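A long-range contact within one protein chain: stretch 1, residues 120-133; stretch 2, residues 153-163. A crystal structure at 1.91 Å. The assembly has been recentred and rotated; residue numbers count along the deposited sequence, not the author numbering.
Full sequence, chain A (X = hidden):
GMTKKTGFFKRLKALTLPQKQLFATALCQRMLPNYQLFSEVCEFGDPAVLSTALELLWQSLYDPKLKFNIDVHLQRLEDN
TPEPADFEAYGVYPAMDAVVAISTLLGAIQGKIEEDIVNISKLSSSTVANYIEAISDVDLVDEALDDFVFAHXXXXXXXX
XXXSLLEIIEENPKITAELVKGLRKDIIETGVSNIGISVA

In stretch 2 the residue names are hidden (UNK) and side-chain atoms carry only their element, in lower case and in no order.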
ATOM      1  N   ILE A 120      19.204 -10.924  -1.439  1.00 47.42           N
ATOM      2  CA  ILE A 120      18.338 -10.265  -0.482  1.00 43.60           C
ATOM      3  C   ILE A 120      17.439  -9.320  -1.222  1.00 45.39           C
ATOM      4  O   ILE A 120      16.302  -9.033  -0.753  1.00 39.63           O
ATOM      5  CB  ILE A 120      19.130  -9.490   0.638  1.00 43.31           C
ATOM      6  CG1 ILE A 120      19.921 -10.461   1.552  1.00 50.65           C
ATOM      7  CG2 ILE A 120      18.211  -8.610   1.441  1.00 46.56           C
ATOM      8  CD1 ILE A 120      19.204 -11.730   1.965  1.00 47.83           C
ATOM      9  N   SER A 121      17.892  -8.828  -2.400  1.00 46.57           N
ATOM     10  CA  SER A 121      17.001  -7.981  -3.254  1.00 42.21           C
ATOM     11  C   SER A 121      15.707  -8.689  -3.681  1.00 45.51           C
ATOM     12  O   SER A 121      14.613  -8.113  -3.628  1.00 42.68           O
ATOM     13  CB  SER A 121      17.704  -7.478  -4.527  1.00 44.36           C
ATOM     14  OG  SER A 121      16.756  -6.825  -5.409  1.00 40.87           O
ATOM     15  N   LYS A 122      15.860  -9.908  -4.172  1.00 44.79           N
ATOM     16  CA  LYS A 122      14.748 -10.743  -4.590  1.00 45.86           C
ATOM     17  C   LYS A 122      13.851 -11.159  -3.428  1.00 46.69           C
ATOM     18  O   LYS A 122      12.630 -11.268  -3.553  1.00 44.84           O
ATOM     19  CB  LYS A 122      15.299 -11.989  -5.262  1.00 45.17           C
ATOM     20  CG  LYS A 122      15.967 -11.696  -6.626  1.00 53.62           C
ATOM     21  CD  LYS A 122      16.538 -12.977  -7.264  1.00 56.34           C
ATOM     22  CE  LYS A 122      17.085 -12.741  -8.699  1.00 68.59           C
ATOM     23  NZ  LYS A 122      17.648 -14.006  -9.298  1.00 69.74           N
ATOM     24  N   LEU A 123      14.446 -11.407  -2.272  1.00 44.65           N
ATOM     25  CA  LEU A 123      13.663 -11.781  -1.123  1.00 45.47           C
ATOM     26  C   LEU A 123      12.723 -10.634  -0.788  1.00 47.04           C
ATOM     27  O   LEU A 123      11.512 -10.821  -0.614  1.00 47.20           O
ATOM     28  CB  LEU A 123      14.595 -12.144   0.019  1.00 46.02           C
ATOM     29  CG  LEU A 123      13.937 -12.654   1.290  1.00 59.12           C
ATOM     30  CD1 LEU A 123      14.920 -13.515   2.102  1.00 62.12           C
ATOM     31  CD2 LEU A 123      13.438 -11.457   2.093  1.00 53.57           C
ATOM     32  N   SER A 124      13.268  -9.417  -0.800  1.00 45.69           N
ATOM     33  CA  SER A 124      12.481  -8.241  -0.457  1.00 41.71           C
ATOM     34  C   SER A 124      11.366  -8.041  -1.441  1.00 42.55           C
ATOM     35  O   SER A 124      10.237  -7.810  -1.012  1.00 43.50           O
ATOM     36  CB  SER A 124      13.345  -6.977  -0.395  1.00 42.87           C
ATOM     37  OG  SER A 124      12.577  -5.862   0.053  1.00 43.62           O
ATOM     38  N   SER A 125      11.672  -8.126  -2.747  1.00 40.87           N
ATOM     39  CA  SER A 125      10.663  -7.901  -3.728  1.00 41.77           C
ATOM     40  C   SER A 125       9.631  -9.031  -3.779  1.00 40.99           C
ATOM     41  O   SER A 125       8.441  -8.788  -4.038  1.00 38.88           O
ATOM     42  CB  SER A 125      11.256  -7.551  -5.102  1.00 39.74           C
ATOM     43  OG  SER A 125      12.108  -8.561  -5.547  1.00 49.94           O
ATOM     44  N   SER A 126      10.050 -10.256  -3.537  1.00 40.50           N
ATOM     45  CA  SER A 126       9.085 -11.353  -3.541  1.00 42.92           C
ATOM     46  C   SER A 126       8.065 -11.242  -2.426  1.00 41.06           C
ATOM     47  O   SER A 126       6.914 -11.622  -2.601  1.00 44.20           O
ATOM     48  CB  SER A 126       9.810 -12.681  -3.404  1.00 45.72           C
ATOM     49  OG  SER A 126      10.730 -12.790  -4.470  1.00 55.96           O
ATOM     50  N   THR A 127       8.500 -10.768  -1.260  1.00 41.05           N
ATOM     51  CA  THR A 127       7.581 -10.564  -0.160  1.00 41.12           C
ATOM     52  C   THR A 127       6.441  -9.663  -0.614  1.00 40.63           C
ATOM     53  O   THR A 127       5.248  -9.924  -0.360  1.00 40.54           O
ATOM     54  CB  THR A 127       8.307  -9.983   1.103  1.00 40.14           C
ATOM     55  OG1 THR A 127       9.313 -10.909   1.509  1.00 37.68           O
ATOM     56  CG2 THR A 127       7.350  -9.806   2.237  1.00 39.15           C
ATOM     57  N   VAL A 128       6.807  -8.617  -1.326  1.00 41.38           N
ATOM     58  CA  VAL A 128       5.791  -7.654  -1.839  1.00 39.96           C
ATOM     59  C   VAL A 128       4.878  -8.276  -2.920  1.00 43.86           C
ATOM     60  O   VAL A 128       3.653  -8.124  -2.878  1.00 42.42           O
ATOM     61  CB  VAL A 128       6.448  -6.400  -2.377  1.00 41.13           C
ATOM     62  CG1 VAL A 128       5.335  -5.410  -2.874  1.00 41.44           C
ATOM     63  CG2 VAL A 128       7.309  -5.788  -1.286  1.00 39.58           C
ATOM     64  N   ALA A 129       5.457  -8.993  -3.876  1.00 43.44           N
ATOM     65  CA  ALA A 129       4.618  -9.672  -4.879  1.00 41.88           C
ATOM     66  C   ALA A 129       3.674 -10.686  -4.235  1.00 44.11           C
ATOM     67  O   ALA A 129       2.547 -10.820  -4.673  1.00 43.05           O
ATOM     68  CB  ALA A 129       5.472 -10.339  -5.914  1.00 41.96           C
ATOM     69  N   ASN A 130       4.139 -11.409  -3.213  1.00 47.65           N
ATOM     70  CA  ASN A 130       3.352 -12.484  -2.603  1.00 46.02           C
ATOM     71  C   ASN A 130       2.173 -11.910  -1.854  1.00 45.97           C
ATOM     72  O   ASN A 130       1.069 -12.460  -1.902  1.00 46.76           O
ATOM     73  CB  ASN A 130       4.183 -13.326  -1.634  1.00 48.21           C
ATOM     74  CG  ASN A 130       5.161 -14.219  -2.321  1.00 49.01           C
ATOM     75  OD1 ASN A 130       5.030 -14.534  -3.510  1.00 50.18           O
ATOM     76  ND2 ASN A 130       6.175 -14.628  -1.585  1.00 48.52           N
ATOM     77  N   TYR A 131       2.413 -10.771  -1.209  1.00 45.50           N
ATOM     78  CA  TYR A 131       1.377  -9.993  -0.538  1.00 46.27           C
ATOM     79  C   TYR A 131       0.286  -9.590  -1.511  1.00 45.94           C
ATOM     80  O   TYR A 131      -0.882  -9.846  -1.257  1.00 44.62           O
ATOM     81  CB  TYR A 131       1.983  -8.754   0.132  1.00 47.24           C
ATOM     82  CG  TYR A 131       0.978  -7.909   0.878  1.00 49.11           C
ATOM     83  CD1 TYR A 131       0.495  -8.317   2.099  1.00 53.42           C
ATOM     84  CD2 TYR A 131       0.508  -6.703   0.361  1.00 46.65           C
ATOM     85  CE1 TYR A 131      -0.428  -7.570   2.778  1.00 47.87           C
ATOM     86  CE2 TYR A 131      -0.427  -5.932   1.050  1.00 44.83           C
ATOM     87  CZ  TYR A 131      -0.871  -6.382   2.269  1.00 48.30           C
ATOM     88  OH  TYR A 131      -1.782  -5.697   3.012  1.00 45.61           O
ATOM     89  N   ILE A 132       0.683  -8.993  -2.638  1.00 45.08           N
ATOM     90  CA  ILE A 132      -0.254  -8.580  -3.693  1.00 44.35           C
ATOM     91  C   ILE A 132      -0.969  -9.780  -4.278  1.00 43.42           C
ATOM     92  O   ILE A 132      -2.195  -9.767  -4.435  1.00 44.62           O
ATOM     93  CB  ILE A 132       0.466  -7.846  -4.811  1.00 46.41           C
ATOM     94  CG1 ILE A 132       0.999  -6.491  -4.304  1.00 41.27           C
ATOM     95  CG2 ILE A 132      -0.461  -7.686  -6.042  1.00 41.60           C
ATOM     96  CD1 ILE A 132       1.995  -5.806  -5.210  1.00 35.96           C
ATOM     97  N   GLU A 133      -0.210 -10.834  -4.553  1.00 45.68           N
ATOM     98  CA  GLU A 133      -0.767 -12.029  -5.210  1.00 46.94           C
ATOM     99  C   GLU A 133      -1.647 -12.868  -4.270  1.00 47.75           C
ATOM    100  O   GLU A 133      -2.573 -13.539  -4.730  1.00 46.04           O
ATOM    101  CB  GLU A 133       0.328 -12.873  -5.867  1.00 46.34           C
ATOM    102  CG  GLU A 133       0.873 -12.332  -7.185  1.00 44.29           C
ATOM    103  CD  GLU A 133       2.269 -12.866  -7.495  1.00 53.58           C
ATOM    104  OE1 GLU A 133       2.638 -13.919  -6.966  1.00 73.35           O
ATOM    105  OE2 GLU A 133       3.049 -12.228  -8.212  1.00 52.31           O
ATOM    106  N   UNK A 153       0.636   0.241  -5.855  1.00 44.46           N
ATOM    107  CA  UNK A 153       1.609   1.235  -5.408  1.00 45.21           C
ATOM    108  C   UNK A 153       2.732   0.670  -4.517  1.00 45.31           C
ATOM    109  O   UNK A 153       3.892   1.102  -4.605  1.00 40.28           O
ATOM    110  c   UNK A 153       2.106   4.411  -5.576  1.00 55.03           C
ATOM    111  c   UNK A 153       0.868   2.365  -4.703  1.00 43.96           C
ATOM    112  c   UNK A 153       1.712   3.583  -4.372  1.00 45.56           C
ATOM    113  o   UNK A 153       2.950   5.314  -5.390  1.00 64.13           O
ATOM    114  o   UNK A 153       1.582   4.194  -6.698  1.00 46.74           O
ATOM    115  N   UNK A 154       2.403  -0.289  -3.665  1.00 41.68           N
ATOM    116  CA  UNK A 154       3.417  -0.891  -2.820  1.00 43.42           C
ATOM    117  C   UNK A 154       4.556  -1.531  -3.641  1.00 43.87           C
ATOM    118  O   UNK A 154       5.718  -1.472  -3.234  1.00 42.75           O
ATOM    119  c   UNK A 154       2.760  -1.889  -1.835  1.00 43.77           C
ATOM    120  c   UNK A 154       3.638  -2.182  -0.665  1.00 37.25           C
ATOM    121  c   UNK A 154       2.336  -3.150  -2.546  1.00 41.41           C
ATOM    122  N   UNK A 155       4.243  -2.138  -4.795  1.00 44.37           N
ATOM    123  CA  UNK A 155       5.317  -2.711  -5.596  1.00 42.25           C
ATOM    124  C   UNK A 155       6.141  -1.618  -6.287  1.00 42.95           C
ATOM    125  O   UNK A 155       7.368  -1.725  -6.412  1.00 39.35           O
ATOM    126  c   UNK A 155       4.824  -3.701  -6.647  1.00 46.76           C
ATOM    127  c   UNK A 155       5.984  -4.259  -7.496  1.00 50.90           C
ATOM    128 se   UNK A 155       7.325  -5.215  -6.465  0.75 49.34          SE
ATOM    129  c   UNK A 155       6.225  -6.461  -6.453  1.00 25.28           C
ATOM    130  N   UNK A 156       5.478  -0.584  -6.768  1.00 42.87           N
ATOM    131  CA  UNK A 156       6.176   0.517  -7.407  1.00 43.25           C
ATOM    132  C   UNK A 156       7.114   1.170  -6.405  1.00 42.48           C
ATOM    133  O   UNK A 156       8.206   1.567  -6.759  1.00 44.73           O
ATOM    134  c   UNK A 156       5.172   1.562  -7.919  1.00 45.72           C
ATOM    135  c   UNK A 156       6.520   2.074 -10.049  1.00 76.39           C
ATOM    136  o   UNK A 156       5.977   1.120 -10.698  1.00 77.43           O
ATOM    137  c   UNK A 156       5.806   2.649  -8.792  1.00 57.73           C
ATOM    138  o   UNK A 156       7.632   2.583 -10.371  1.00 85.20           O
ATOM    139  N   UNK A 157       6.682   1.275  -5.153  1.00 43.77           N
ATOM    140  CA  UNK A 157       7.506   1.808  -4.070  1.00 44.09           C
ATOM    141  C   UNK A 157       8.702   0.925  -3.770  1.00 42.91           C
ATOM    142  O   UNK A 157       9.817   1.408  -3.573  1.00 40.05           O
ATOM    143  o   UNK A 157       5.046   3.059  -0.693  1.00 74.94           O
ATOM    144  c   UNK A 157       6.642   2.033  -2.825  1.00 46.12           C
ATOM    145  o   UNK A 157       4.184   4.685  -1.907  1.00 66.84           O
ATOM    146  c   UNK A 157       4.966   3.707  -1.766  1.00 55.77           C
ATOM    147  c   UNK A 157       5.850   3.330  -2.959  1.00 49.86           C
ATOM    148  N   UNK A 158       8.476  -0.379  -3.738  1.00 40.99           N
ATOM    149  CA  UNK A 158       9.578  -1.319  -3.621  1.00 41.48           C
ATOM    150  C   UNK A 158      10.644  -1.099  -4.688  1.00 41.80           C
ATOM    151  O   UNK A 158      11.834  -0.956  -4.380  1.00 41.52           O
ATOM    152  c   UNK A 158      10.737  -3.991  -2.135  1.00 39.99           C
ATOM    153  o   UNK A 158      10.270  -3.345  -1.185  1.00 38.75           O
ATOM    154  c   UNK A 158       9.056  -2.756  -3.641  1.00 37.83           C
ATOM    155  o   UNK A 158      11.705  -4.761  -1.994  1.00 43.90           O
ATOM    156  c   UNK A 158      10.128  -3.847  -3.532  1.00 38.44           C
ATOM    157  N   UNK A 159      10.219  -1.055  -5.944  1.00 42.20           N
ATOM    158  CA  UNK A 159      11.143  -0.762  -7.040  1.00 43.44           C
ATOM    159  C   UNK A 159      11.883   0.551  -6.897  1.00 43.69           C
ATOM    160  O   UNK A 159      13.103   0.614  -7.154  1.00 41.41           O
ATOM    161  c   UNK A 159      11.312   0.555 -11.862  1.00 55.81           C
ATOM    162  c   UNK A 159      11.326  -0.514  -9.573  1.00 50.92           C
ATOM    163  n   UNK A 159      10.685   0.541 -13.219  1.00 66.39           N
ATOM    164  c   UNK A 159      10.563  -0.350 -10.895  1.00 50.87           C
ATOM    165  c   UNK A 159      10.395  -0.772  -8.387  1.00 45.10           C
ATOM    166  N   UNK A 160      11.147   1.605  -6.543  1.00 41.44           N
ATOM    167  CA  UNK A 160      11.729   2.932  -6.357  1.00 47.68           C
ATOM    168  C   UNK A 160      12.705   2.993  -5.177  1.00 46.74           C
ATOM    169  O   UNK A 160      13.801   3.535  -5.300  1.00 40.62           O
ATOM    170  o   UNK A 160       7.906   5.197  -8.531  1.00 79.02           O
ATOM    171  c   UNK A 160      10.606   3.989  -6.234  1.00 47.19           C
ATOM    172  o   UNK A 160       8.389   5.724  -6.427  1.00 82.76           O
ATOM    173  c   UNK A 160       8.644   5.133  -7.510  1.00 62.07           C
ATOM    174  c   UNK A 160       9.929   4.263  -7.592  1.00 64.85           C
ATOM    175  N   UNK A 161      12.337   2.404  -4.045  1.00 45.32           N
ATOM    176  CA  UNK A 161      13.244   2.371  -2.912  1.00 44.32           C
ATOM    177  C   UNK A 161      14.512   1.547  -3.217  1.00 44.15           C
ATOM    178  O   UNK A 161      15.616   2.002  -2.959  1.00 43.21           O
ATOM    179  c   UNK A 161      13.816   3.068   0.122  1.00 51.54           C
ATOM    180  c   UNK A 161      12.505   1.865  -1.663  1.00 44.49           C
ATOM    181  c   UNK A 161      13.193   1.759  -0.280  1.00 49.46           C
ATOM    182  c   UNK A 161      14.216   0.596  -0.208  1.00 39.61           C
ATOM    183  N   UNK A 162      14.378   0.356  -3.785  1.00 41.48           N
ATOM    184  CA  UNK A 162      15.578  -0.426  -4.125  1.00 41.34           C
ATOM    185  C   UNK A 162      16.484   0.302  -5.137  1.00 43.24           C
ATOM    186  O   UNK A 162      17.699   0.247  -5.020  1.00 40.74           O
ATOM    187  o   UNK A 162      16.096  -4.487  -4.438  1.00 43.20           O
ATOM    188  c   UNK A 162      15.010  -4.202  -3.918  1.00 38.81           C
ATOM    189  c   UNK A 162      15.218  -1.819  -4.662  1.00 40.16           C
ATOM    190  c   UNK A 162      14.666  -2.781  -3.622  1.00 39.18           C
ATOM    191  n   UNK A 162      14.082  -5.131  -3.591  1.00 39.08           N
ATOM    192  N   UNK A 163      15.893   0.993  -6.114  1.00 42.50           N
ATOM    193  CA  UNK A 163      16.703   1.763  -7.055  1.00 45.94           C
ATOM    194  C   UNK A 163      17.423   2.943  -6.434  1.00 44.03           C
ATOM    195  O   UNK A 163      18.601   3.186  -6.713  1.00 42.27           O
ATOM    196  c   UNK A 163      15.859   2.215  -8.265  1.00 46.03           C
ATOM    197  n   UNK A 163      14.877   0.255  -9.292  1.00 53.01           N
ATOM    198  o   UNK A 163      16.751   1.125 -10.171  1.00 54.30           O
ATOM    199  c   UNK A 163      15.850   1.163  -9.343  1.00 54.19           C
TER

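Residues 120-133 and 153-163 form two helices that pack nearly antiparallel, at 173° and an axial separation of 9.7 Å.

Position 153 carries three carbons, the third bearing two oxygens, and its CA-to-CB bond points away from the first helix; it is Glu153. At 154 a single carbon branches into two more. One branch lies near the methyl groups of Val128 and Ile132, and a side chain forked at CB with no further atoms is valine: Val154, whose CG1 is 3.8 Å from both Val128 CG1 and Ile132 CD1.

Position 155 has two carbons, a selenium and a terminal carbon in an unbranched chain whose end lies against Val128 and Ala129; this is selenomethionine, Met155. Its CA-to-CB bond points sideways, but the chain (t, p, p) brings its end back, so that CE lies 3.8 Å from Val128 CG1 and 4.0 Å from Ala129 CB. The side chain is a knob in the hole formed by Ser125, Val128, Ala129 and Ile132.

Positions 156 and 157 each show three carbons ending in two oxygens and touch nothing on stretch 1; they are Glu156 and Glu157. The same atoms recur at 158, but here the CA-to-CB bond points toward the first helix and a carboxylate oxygen meets a serine hydroxyl. This is Glu158: Ser124 OG donates to its OE2 in a very short hydrogen bond of 2.5 Å, while OE1 is satisfied elsewhere in the structure.

At 159 four carbons in a row end in nitrogen, the pattern of lysine; the end of Lys159 leads away. Position 160, with three carbons and a terminal pair of oxygens, is Glu160, and 161, with four carbons forked at the second, is Leu161. Neither reaches stretch 1.

Position 162 has three carbons, the last carrying one oxygen and one nitrogen, both directed at residue 121: a glutamine. Gln162 NE2 donates to Ser121 O at 3.0 Å, and its OE1 accepts from Ser121 OG at 2.6 Å. NE2 also donates to Glu158 OE2 at 2.9 Å, linking the two polar sites. Position 163 has two carbons, the second bearing one oxygen and one nitrogen; Asn163 turns back to its own helix, where its ND2 donates to Lys159 O at 2.8 Å.

The contact, burying 444 Å² in total, thus divides along its length. Val154 and Met155 pack against Val128, Ala129 and Ile132 at one end, while toward the other the carboxylate of Glu158 and the amide of Gln162 engage Ser121 and Ser124 through directional hydrogen bonds.

Stretch 2, residues 153-163: EVMEEEKELQN
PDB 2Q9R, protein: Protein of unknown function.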